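Local coordinates for methyltransferase (Pectobacterium atrosepticum SCRI1043, PDB 2P7I), which probably transfers a methyl group from S-adenosylmethionine to a substrate not yet identified, at residues R149-A152 against V153-I157; E166-A170 against H171-C175; C175-L179 against D180-R184; K202-A205 against N206-D210. One frame throughout, in Å; residues are numbered along the deposited sequence. Where two conformers were deposited one is given.

Contact 1: R149-A152 against V153-I157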
loop_
_atom_site.group_PDB
_atom_site.type_symbol
_atom_site.label_atom_id
_atom_site.label_comp_id
_atom_site.label_asym_id
_atom_site.label_seq_id
_atom_site.Cartn_x
_atom_site.Cartn_y
_atom_site.Cartn_z
ATOM N N ARG B 149 -10.377 3.767 -10.335
ATOM C CA ARG B 149 -9.758 4.507 -11.420
ATOM C C ARG B 149 -8.534 3.784 -11.970
ATOM O O ARG B 149 -8.338 3.712 -13.183
ATOM C CB ARG B 149 -9.373 5.905 -10.981
ATOM C CG ARG B 149 -9.108 6.806 -12.175
ATOM C CD ARG B 149 -8.746 8.187 -11.749
ATOM N NE ARG B 149 -8.390 9.019 -12.897
ATOM C CZ ARG B 149 -9.276 9.655 -13.647
ATOM N NH1 ARG B 149 -10.555 9.569 -13.380
ATOM N NH2 ARG B 149 -8.867 10.409 -14.639
ATOM N N GLN B 150 -7.739 3.201 -11.075
ATOM C CA GLN B 150 -6.598 2.416 -11.490
ATOM C C GLN B 150 -7.011 1.201 -12.334
ATOM O O GLN B 150 -6.346 0.859 -13.299
ATOM C CB GLN B 150 -5.781 1.957 -10.252
ATOM C CG GLN B 150 -5.094 3.153 -9.540
ATOM C CD GLN B 150 -3.857 2.751 -8.769
ATOM O OE1 GLN B 150 -2.916 2.208 -9.346
ATOM N NE2 GLN B 150 -3.820 3.087 -7.470
ATOM N N ILE B 151 -8.099 0.556 -11.951
ATOM C CA ILE B 151 -8.657 -0.541 -12.740
ATOM C C ILE B 151 -9.044 -0.041 -14.139
ATOM O O ILE B 151 -8.746 -0.714 -15.138
ATOM C CB ILE B 151 -9.844 -1.213 -12.022
ATOM C CG1 ILE B 151 -9.309 -1.888 -10.757
ATOM C CG2 ILE B 151 -10.520 -2.210 -12.935
ATOM C CD1 ILE B 151 -10.387 -2.404 -9.838
ATOM N N ALA B 152 -9.646 1.140 -14.218
ATOM C CA ALA B 152 -10.063 1.669 -15.522
ATOM C C ALA B 152 -8.851 2.000 -16.394
ATOM O O ALA B 152 -8.907 1.851 -17.622
ATOM C CB ALA B 152 -10.985 2.898 -15.348
ATOM N N VAL B 153 -7.769 2.425 -15.760
ATOM C CA VAL B 153 -6.489 2.647 -16.432
ATOM C C VAL B 153 -5.940 1.294 -16.976
ATOM O O VAL B 153 -5.531 1.185 -18.139
ATOM C CB VAL B 153 -5.478 3.377 -15.514
ATOM C CG1 VAL B 153 -4.064 3.274 -16.047
ATOM C CG2 VAL B 153 -5.874 4.816 -15.298
ATOM N N LYS B 154 -5.973 0.254 -16.150
ATOM C CA LYS B 154 -5.498 -1.056 -16.582
ATOM C C LYS B 154 -6.350 -1.571 -17.732
ATOM O O LYS B 154 -5.823 -2.178 -18.671
ATOM C CB LYS B 154 -5.458 -2.012 -15.408
ATOM C CG LYS B 154 -4.483 -1.643 -14.337
ATOM C CD LYS B 154 -3.062 -1.527 -14.895
ATOM C CE LYS B 154 -2.064 -1.131 -13.857
ATOM N NZ LYS B 154 -0.766 -0.660 -14.423
HETATM N N MSE B 155 -7.653 -1.280 -17.717
HETATM C CA MSE B 155 -8.572 -1.656 -18.792
HETATM C C MSE B 155 -8.368 -0.812 -20.049
HETATM O O MSE B 155 -8.996 -1.043 -21.079
HETATM C CB MSE B 155 -10.034 -1.495 -18.347
HETATM C CG MSE B 155 -10.477 -2.284 -17.167
HETATM SE SE MSE B 155 -12.261 -1.715 -16.509
HETATM C CE MSE B 155 -13.229 -1.923 -18.033
ATOM N N GLY B 156 -7.515 0.188 -19.971
ATOM C CA GLY B 156 -7.278 1.070 -21.095
ATOM C C GLY B 156 -8.340 2.098 -21.389
ATOM O O GLY B 156 -8.294 2.718 -22.439
ATOM N N ILE B 157 -9.301 2.280 -20.487
ATOM C CA ILE B 157 -10.374 3.274 -20.678
ATOM C C ILE B 157 -9.836 4.663 -20.347
ATOM O O ILE B 157 -10.293 5.657 -20.872
ATOM C CB ILE B 157 -11.531 2.968 -19.741
ATOM C CG1 ILE B 157 -12.194 1.670 -20.143
ATOM C CG2 ILE B 157 -12.573 4.092 -19.707
ATOM C CD1 ILE B 157 -13.119 1.207 -19.048
#

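Contact 2: E166-A170 against H171-C175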
loop_
_atom_site.group_PDB
_atom_site.type_symbol
_atom_site.label_atom_id
_atom_site.label_comp_id
_atom_site.label_asym_id
_atom_site.label_seq_id
_atom_site.Cartn_x
_atom_site.Cartn_y
_atom_site.Cartn_z
ATOM N N GLU B 166 -11.834 12.922 -21.477
ATOM C CA GLU B 166 -12.689 13.806 -22.240
ATOM C C GLU B 166 -13.978 14.188 -21.528
ATOM O O GLU B 166 -14.345 15.361 -21.538
ATOM C CB GLU B 166 -13.033 13.132 -23.562
ATOM C CG GLU B 166 -11.845 13.008 -24.531
ATOM C CD GLU B 166 -11.610 14.283 -25.329
ATOM O OE1 GLU B 166 -11.191 15.285 -24.707
ATOM O OE2 GLU B 166 -11.867 14.289 -26.569
ATOM N N ALA B 167 -14.702 13.218 -20.978
ATOM C CA ALA B 167 -15.889 13.517 -20.180
ATOM C C ALA B 167 -15.539 14.453 -19.011
ATOM O O ALA B 167 -16.246 15.451 -18.762
ATOM C CB ALA B 167 -16.551 12.231 -19.649
ATOM N N GLU B 168 -14.434 14.148 -18.336
ATOM C CA GLU B 168 -13.985 14.935 -17.198
ATOM C C GLU B 168 -13.691 16.346 -17.618
ATOM O O GLU B 168 -14.141 17.317 -16.980
ATOM C CB GLU B 168 -12.749 14.305 -16.569
ATOM C CG GLU B 168 -13.125 13.111 -15.772
ATOM C CD GLU B 168 -11.962 12.192 -15.453
ATOM O OE1 GLU B 168 -10.799 12.449 -15.865
ATOM O OE2 GLU B 168 -12.258 11.171 -14.815
ATOM N N PHE B 169 -12.971 16.484 -18.710
ATOM C CA PHE B 169 -12.654 17.826 -19.154
ATOM C C PHE B 169 -13.926 18.616 -19.476
ATOM O O PHE B 169 -14.030 19.823 -19.176
ATOM C CB PHE B 169 -11.758 17.793 -20.363
ATOM C CG PHE B 169 -11.311 19.148 -20.790
ATOM C CD1 PHE B 169 -12.087 19.903 -21.622
ATOM C CD2 PHE B 169 -10.106 19.665 -20.347
ATOM C CE1 PHE B 169 -11.675 21.155 -22.024
ATOM C CE2 PHE B 169 -9.682 20.915 -20.739
ATOM C CZ PHE B 169 -10.468 21.663 -21.579
ATOM N N ALA B 170 -14.888 17.918 -20.064
ATOM C CA ALA B 170 -16.163 18.515 -20.449
ATOM C C ALA B 170 -16.895 19.009 -19.225
ATOM O O ALA B 170 -17.558 20.025 -19.253
ATOM C CB ALA B 170 -17.042 17.476 -21.199
ATOM N N HIS B 171 -16.775 18.274 -18.132
ATOM C CA HIS B 171 -17.432 18.627 -16.885
ATOM C C HIS B 171 -16.694 19.753 -16.142
ATOM O O HIS B 171 -17.196 20.249 -15.133
ATOM C CB HIS B 171 -17.525 17.360 -16.049
ATOM C CG HIS B 171 -18.091 17.552 -14.680
ATOM N ND1 HIS B 171 -19.441 17.697 -14.445
ATOM C CD2 HIS B 171 -17.494 17.551 -13.464
ATOM C CE1 HIS B 171 -19.649 17.812 -13.144
ATOM N NE2 HIS B 171 -18.483 17.726 -12.526
ATOM N N GLY B 172 -15.503 20.119 -16.630
ATOM C CA GLY B 172 -14.735 21.264 -16.137
ATOM C C GLY B 172 -13.438 20.920 -15.427
ATOM O O GLY B 172 -12.737 21.803 -14.963
ATOM N N HIS B 173 -13.100 19.645 -15.337
ATOM C CA HIS B 173 -11.836 19.266 -14.706
ATOM C C HIS B 173 -10.639 19.763 -15.490
ATOM O O HIS B 173 -10.583 19.601 -16.697
ATOM C CB HIS B 173 -11.761 17.751 -14.648
ATOM C CG HIS B 173 -12.655 17.164 -13.618
ATOM N ND1 HIS B 173 -12.453 15.922 -13.078
ATOM C CD2 HIS B 173 -13.767 17.658 -13.025
ATOM C CE1 HIS B 173 -13.404 15.665 -12.199
ATOM N NE2 HIS B 173 -14.217 16.703 -12.154
ATOM N N ARG B 174 -9.644 20.307 -14.798
ATOM C CA ARG B 174 -8.394 20.722 -15.430
ATOM C C ARG B 174 -7.210 19.908 -14.898
ATOM O O ARG B 174 -6.090 20.075 -15.368
ATOM C CB ARG B 174 -8.171 22.216 -15.232
ATOM C CG ARG B 174 -9.259 23.106 -15.902
ATOM C CD ARG B 174 -9.250 22.889 -17.410
ATOM N NE ARG B 174 -10.354 23.531 -18.150
ATOM C CZ ARG B 174 -11.495 22.938 -18.519
ATOM N NH1 ARG B 174 -11.776 21.664 -18.222
ATOM N NH2 ARG B 174 -12.386 23.651 -19.204
ATOM N N CYS B 175 -7.473 19.031 -13.934
ATOM C CA CYS B 175 -6.433 18.248 -13.256
ATOM C C CYS B 175 -7.101 17.035 -12.635
ATOM O O CYS B 175 -8.307 17.083 -12.315
ATOM C CB CYS B 175 -5.797 19.126 -12.179
ATOM S SG CYS B 175 -4.417 18.416 -11.199
HETATM O O HOH W 1 -10.246 14.515 -13.982
HETATM O O HOH W 2 -15.260 22.107 -19.728
#

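Contact 3: C175-L179 against D180-R184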
loop_
_atom_site.group_PDB
_atom_site.type_symbol
_atom_site.label_atom_id
_atom_site.label_comp_id
_atom_site.label_asym_id
_atom_site.label_seq_id
_atom_site.Cartn_x
_atom_site.Cartn_y
_atom_site.Cartn_z
ATOM N N CYS B 175 -7.473 19.031 -13.934
ATOM C CA CYS B 175 -6.433 18.248 -13.256
ATOM C C CYS B 175 -7.101 17.035 -12.635
ATOM O O CYS B 175 -8.307 17.083 -12.315
ATOM C CB CYS B 175 -5.797 19.126 -12.179
ATOM S SG CYS B 175 -4.417 18.416 -11.199
ATOM N N THR B 176 -6.314 16.008 -12.374
ATOM C CA THR B 176 -6.781 14.908 -11.593
ATOM C C THR B 176 -5.700 14.758 -10.566
ATOM O O THR B 176 -4.613 14.223 -10.873
ATOM C CB THR B 176 -6.904 13.639 -12.411
ATOM O OG1 THR B 176 -7.736 13.884 -13.570
ATOM C CG2 THR B 176 -7.626 12.515 -11.584
ATOM N N TYR B 177 -5.973 15.283 -9.380
ATOM C CA TYR B 177 -5.021 15.232 -8.283
ATOM C C TYR B 177 -4.795 13.867 -7.711
ATOM O O TYR B 177 -5.660 13.024 -7.671
ATOM C CB TYR B 177 -5.494 16.118 -7.136
ATOM C CG TYR B 177 -5.304 17.620 -7.398
ATOM C CD1 TYR B 177 -4.046 18.195 -7.355
ATOM C CD2 TYR B 177 -6.385 18.437 -7.716
ATOM C CE1 TYR B 177 -3.865 19.564 -7.579
ATOM C CE2 TYR B 177 -6.211 19.791 -7.937
ATOM C CZ TYR B 177 -4.962 20.347 -7.853
ATOM O OH TYR B 177 -4.771 21.681 -8.063
ATOM N N ALA B 178 -3.598 13.701 -7.203
ATOM C CA ALA B 178 -3.264 12.615 -6.246
ATOM C C ALA B 178 -2.656 13.329 -5.029
ATOM O O ALA B 178 -2.470 14.575 -5.041
ATOM C CB ALA B 178 -2.270 11.609 -6.877
ATOM N N LEU B 179 -2.314 12.583 -3.997
ATOM C CA LEU B 179 -1.757 13.211 -2.791
ATOM C C LEU B 179 -0.497 14.002 -3.079
ATOM O O LEU B 179 -0.233 15.040 -2.446
ATOM C CB LEU B 179 -1.563 12.179 -1.703
ATOM C CG LEU B 179 -2.829 11.736 -0.943
ATOM C CD1 LEU B 179 -2.617 10.395 -0.302
ATOM C CD2 LEU B 179 -3.184 12.754 0.118
ATOM N N ASP B 180 0.298 13.552 -4.040
ATOM C CA ASP B 180 1.538 14.245 -4.326
ATOM C C ASP B 180 1.323 15.645 -4.915
ATOM O O ASP B 180 1.930 16.655 -4.444
ATOM C CB ASP B 180 2.529 13.362 -5.144
ATOM C CG ASP B 180 2.105 13.100 -6.601
ATOM O OD1 ASP B 180 0.925 12.785 -6.859
ATOM O OD2 ASP B 180 2.987 13.133 -7.493
ATOM N N THR B 181 0.457 15.745 -5.924
ATOM C CA THR B 181 0.261 16.990 -6.602
ATOM C C THR B 181 -0.651 17.919 -5.799
ATOM O O THR B 181 -0.525 19.133 -5.850
ATOM C CB THR B 181 -0.361 16.738 -8.002
ATOM O OG1 THR B 181 -1.484 15.847 -7.869
ATOM C CG2 THR B 181 0.701 16.113 -8.956
ATOM N N LEU B 182 -1.610 17.351 -5.083
ATOM C CA LEU B 182 -2.446 18.154 -4.181
ATOM C C LEU B 182 -1.640 18.840 -3.049
ATOM O O LEU B 182 -1.767 20.026 -2.853
ATOM C CB LEU B 182 -3.607 17.300 -3.632
ATOM C CG LEU B 182 -4.738 18.072 -2.908
ATOM C CD1 LEU B 182 -5.386 19.128 -3.813
ATOM C CD2 LEU B 182 -5.843 17.085 -2.345
ATOM N N GLU B 183 -0.787 18.112 -2.341
ATOM C CA GLU B 183 0.071 18.714 -1.328
ATOM C C GLU B 183 1.027 19.712 -1.951
ATOM O O GLU B 183 1.282 20.758 -1.371
ATOM C CB GLU B 183 0.795 17.670 -0.474
ATOM C CG GLU B 183 1.638 18.331 0.575
ATOM C CD GLU B 183 2.009 17.478 1.728
ATOM O OE1 GLU B 183 1.574 16.313 1.803
ATOM O OE2 GLU B 183 2.701 18.016 2.607
ATOM N N ARG B 184 1.533 19.415 -3.156
ATOM C CA ARG B 184 2.368 20.389 -3.887
ATOM C C ARG B 184 1.696 21.738 -4.033
ATOM O O ARG B 184 2.285 22.785 -3.736
ATOM C CB ARG B 184 2.763 19.867 -5.295
ATOM C CG ARG B 184 3.571 20.838 -6.128
ATOM C CD ARG B 184 3.555 20.484 -7.580
ATOM N NE ARG B 184 2.209 20.628 -8.116
ATOM C CZ ARG B 184 1.747 20.009 -9.194
ATOM N NH1 ARG B 184 2.525 19.227 -9.915
ATOM N NH2 ARG B 184 0.493 20.215 -9.579
HETATM O O HOH W 3 -1.978 14.387 -10.123
#

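Contact 4: K202-A205 against N206-D210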
loop_
_atom_site.group_PDB
_atom_site.type_symbol
_atom_site.label_atom_id
_atom_site.label_comp_id
_atom_site.label_asym_id
_atom_site.label_seq_id
_atom_site.Cartn_x
_atom_site.Cartn_y
_atom_site.Cartn_z
ATOM N N LYS B 202 -12.502 2.733 -2.624
ATOM C CA LYS B 202 -13.448 2.708 -3.771
ATOM C C LYS B 202 -12.922 1.757 -4.844
ATOM O O LYS B 202 -11.957 2.082 -5.528
ATOM C CB LYS B 202 -13.602 4.112 -4.376
ATOM C CG LYS B 202 -14.706 4.258 -5.436
ATOM C CD LYS B 202 -14.590 5.589 -6.152
ATOM C CE LYS B 202 -15.588 5.697 -7.269
ATOM N NZ LYS B 202 -15.392 6.991 -8.013
ATOM N N ALA B 203 -13.533 0.583 -4.959
ATOM C CA ALA B 203 -13.065 -0.445 -5.903
ATOM C C ALA B 203 -13.954 -0.585 -7.143
ATOM O O ALA B 203 -13.588 -1.271 -8.096
ATOM C CB ALA B 203 -12.940 -1.778 -5.195
ATOM N N LEU B 204 -15.089 0.096 -7.137
ATOM C CA LEU B 204 -16.039 0.080 -8.238
ATOM C C LEU B 204 -16.221 1.487 -8.741
ATOM O O LEU B 204 -16.069 2.431 -7.985
ATOM C CB LEU B 204 -17.385 -0.412 -7.743
ATOM C CG LEU B 204 -17.498 -1.869 -7.289
ATOM C CD1 LEU B 204 -18.738 -2.055 -6.434
ATOM C CD2 LEU B 204 -17.523 -2.801 -8.480
ATOM N N ALA B 205 -16.583 1.624 -10.011
ATOM C CA ALA B 205 -16.813 2.918 -10.607
ATOM C C ALA B 205 -18.219 3.382 -10.276
ATOM O O ALA B 205 -19.099 2.573 -9.978
ATOM C CB ALA B 205 -16.624 2.850 -12.085
ATOM N N ASN B 206 -18.432 4.684 -10.327
ATOM C CA ASN B 206 -19.754 5.243 -10.040
ATOM C C ASN B 206 -20.877 4.555 -10.785
ATOM O O ASN B 206 -21.901 4.211 -10.192
ATOM C CB ASN B 206 -19.784 6.726 -10.367
ATOM C CG ASN B 206 -19.132 7.556 -9.300
ATOM O OD1 ASN B 206 -18.092 7.197 -8.766
ATOM N ND2 ASN B 206 -19.746 8.671 -8.974
ATOM N N PHE B 207 -20.694 4.343 -12.081
ATOM C CA PHE B 207 -21.754 3.713 -12.859
ATOM C C PHE B 207 -22.113 2.359 -12.263
ATOM O O PHE B 207 -23.277 1.974 -12.253
ATOM C CB PHE B 207 -21.404 3.647 -14.352
ATOM C CG PHE B 207 -20.533 2.480 -14.762
ATOM C CD1 PHE B 207 -19.152 2.592 -14.775
ATOM C CD2 PHE B 207 -21.107 1.291 -15.207
ATOM C CE1 PHE B 207 -18.358 1.532 -15.178
ATOM C CE2 PHE B 207 -20.316 0.229 -15.614
ATOM C CZ PHE B 207 -18.938 0.351 -15.595
ATOM N N GLN B 208 -21.115 1.664 -11.706
ATOM C CA GLN B 208 -21.361 0.382 -11.068
ATOM C C GLN B 208 -22.042 0.549 -9.709
ATOM O O GLN B 208 -22.953 -0.207 -9.384
ATOM C CB GLN B 208 -20.073 -0.426 -10.965
ATOM C CG GLN B 208 -19.442 -0.661 -12.327
ATOM C CD GLN B 208 -18.051 -1.249 -12.259
ATOM O OE1 GLN B 208 -17.220 -0.839 -11.437
ATOM N NE2 GLN B 208 -17.778 -2.200 -13.141
ATOM N N TRP B 209 -21.609 1.539 -8.928
ATOM C CA TRP B 209 -22.226 1.825 -7.634
ATOM C C TRP B 209 -23.710 2.108 -7.797
ATOM O O TRP B 209 -24.524 1.587 -7.065
ATOM C CB TRP B 209 -21.565 3.028 -6.935
ATOM C CG TRP B 209 -20.233 2.732 -6.365
ATOM C CD1 TRP B 209 -19.052 3.199 -6.814
ATOM C CD2 TRP B 209 -19.941 1.910 -5.223
ATOM N NE1 TRP B 209 -18.027 2.720 -6.031
ATOM C CE2 TRP B 209 -18.545 1.924 -5.052
ATOM C CE3 TRP B 209 -20.722 1.181 -4.332
ATOM C CZ2 TRP B 209 -17.899 1.214 -4.031
ATOM C CZ3 TRP B 209 -20.099 0.478 -3.327
ATOM C CH2 TRP B 209 -18.699 0.495 -3.179
ATOM N N ASP B 210 -24.048 2.932 -8.772
ATOM C CA ASP B 210 -25.412 3.387 -8.921
ATOM C C ASP B 210 -26.334 2.227 -9.258
ATOM O O ASP B 210 -27.482 2.215 -8.828
ATOM C CB ASP B 210 -25.498 4.500 -9.962
ATOM C CG ASP B 210 -24.696 5.748 -9.557
ATOM O OD1 ASP B 210 -24.434 5.968 -8.343
ATOM O OD2 ASP B 210 -24.321 6.513 -10.470
HETATM O O HOH W 4 -16.229 6.293 -11.041
#

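Contact 1: R149-A152 against V153-I157
Ile-157 N donates to Ala-152 O over 2.9 Å, approaching close to the line of the carbonyl, and so ties the residue after the turn to the last turn of helix 147-154. Inside that loop Gly-156 N bonds to Val-153 O, also at 2.9 Å, while Gly-156 itself takes a positive phi of 76°. The two bonds make a Schellman motif. Upstream the ordinary helical ladder runs from Val-153, Lys-154 and Met-155 N to the carbonyls of Arg-149, Gln-150 and Ile-151.

Met-155, modelled as selenomethionine, packs back along the helix. With CG set beside its own backbone N (chi1 -59°), that carbon sits 3.1 Å from Ile-151 O, a tight approach, and SE lies 4.0 Å from Ile-151 CG2. Val-153 CG2 rests 3.4 Å from Arg-149 O.

The charged ends look elsewhere: Arg-149 forms a salt bridge with Glu-168, and Lys-154 NZ one with Glu-183 of the third subunit. The bonds that close this helix end across the contact are all main-chain ones, while the long charged side chains reach neighbouring parts of the chain and the assembly.

Contact 2: E166-A170 against H171-C175
Phe-169 O and Glu-168 O, the last-turn carbonyls of helix 166-171, collect most of the donors that follow. Glu-168 O takes His-173 N at 3.0 Å, with the donor above the carbonyl plane, and weaker bonds from His-171 N and Gly-172 N. His-171 N bonds chiefly to Ala-167 O, 2.9 Å away. Phe-169 O is gripped three ways: by Gly-172 N from well above its plane, by Arg-174 NH1 at 3.1 Å on an in-plane lone pair, and by a water that donates over 2.7 Å and weakly accepts from Arg-174 NH2.

Arg-174 NH1 also bonds to His-173 O, 2.8 Å away, spanning two carbonyls, both near the guanidinium plane. A bend at chi2 (-62°) folds the arginine back until this flat group lies on the Phe-169 ring face, planes 8° apart and Arg-174 CZ 3.7 Å from the ring centroid, a cation-pi stack. Hydrogen bonds at the edge and the ring against its face hold the guanidinium flat.

A second water joins His-173 ND1, at 2.8 Å, weakly to Glu-168 OE1. That carboxylate is satisfied mainly by Arg-149, through OE2, and by Thr-165 N, through OE1; the His-173 ring meets His-115 edge-to-face.

With Gly-172 at positive phi, the 173-to-168 and 172-to-169 bonds form a Schellman C-cap, reinforced by an arginine side chain.

Contact 3: C175-L179 against D180-R184
Asp-180 turns back against Ala-178, its OD1 3.4 Å from Ala-178 CB, while OD2 accepts a hydrogen bond from Asn-161 N of the third subunit.

Thr-181 OG1 sits between the backbone N and the carbonyl carbon (chi1 49°), and from there it receives Ala-178 N at 3.1 Å, nearly straight (172°). Ala-178 is the N-cap of helix 179-188 and Thr-181 the third residue after it, so this is the returning half of a capping box; alanine cannot supply the other half. A water 2.7 Å from OG1 carries the link on to Thr-176 O, and the edge of the Tyr-177 ring passes beside the same oxygen, CD1 being 3.5 Å away.

Leu-182 opens the helical ladder with N to Ala-178 O at 2.9 Å. Its CD1 stands over the Tyr-177 ring, 3.8 Å from the centroid and nearly on the normal, a CH-pi contact; beyond the ring, Tyr-177 OH bonds to Asp-185.

Glu-183 N continues with Leu-179 O at 3.1 Å, and its OE1 is shared by Arg-196 of the same chain and Lys-154 of the third subunit. The first turn is therefore fastened by a hydroxyl that serves both main chain and water, beside an aromatic-aliphatic contact, with its acidic groups turned to the subunit interface.

Contact 4: K202-A205 against N206-D210
Gln-208 OE1 caps Ala-205 N through a nearly straight bond of 2.9 Å and 169°. Ala-205 is the N-cap of helix 206-212 and Gln-208 the third residue beyond it, so the amide plays the returning part of a capping box. Ala-205 O in turn accepts Trp-209 N at 2.9 Å, and Gln-208 N weakly. The indole reaches Leu-204 O through NE1, but that bond is weak, bent to 121°.

A second polar link joins side chains. Lys-202, fully extended, crosses Asn-206 at about a right angle and gives NZ to OD1 over 2.8 Å. One water accepts from both Lys-202 NZ and Asn-206 N, the latter at 2.8 Å.

Among the apolar contacts, Leu-204 CB lies over one face of the five-membered ring of Trp-209, 3.9 Å from its centroid, while Lys-202 CG meets the ring edge, 3.7 Å from NE1. Ala-205 CB touches Phe-207 CD1. Phe-24 stacks on the indole and Phe-200 meets it edge-to-face.

Leu-204 and Gln-208 also pack on Leu-218 of the second subunit. Gln-208 OE1 thus satisfies the N-H of the N-cap itself and a water that of the first helical residue, although the alanine offers the turn no side-chain acceptor; the indole is held by ring and aliphatic packing together with one weak, bent N-H bond.

Overall arrangement
The seven-stranded sheet, ordered 3-2-1-4-5-7-6, is that of Rossmann-like S-adenosylmethionine-dependent methyltransferases. Contacts 1, 2 and 3 follow one another between strands 135-142 and 192-201; contact 4 comes after strand 192-201. Contacts 1 and 2, both Schellman helix ends, lie about 17 Å apart between centres and are joined by Arg-149 NH1 and Glu-168 OE2 at 2.7 Å. Contacts 3 and 4 are helix starts with an alanine N-cap, about 22 Å apart between centres. Cys-175 is common to contacts 2 and 3. Contact 1 touches contact 4, and both meet the second subunit; contact 1 also reaches the third, contact 3 the third and fourth. The sodium, at Asn-249 and Gln-250, involves none of these segments.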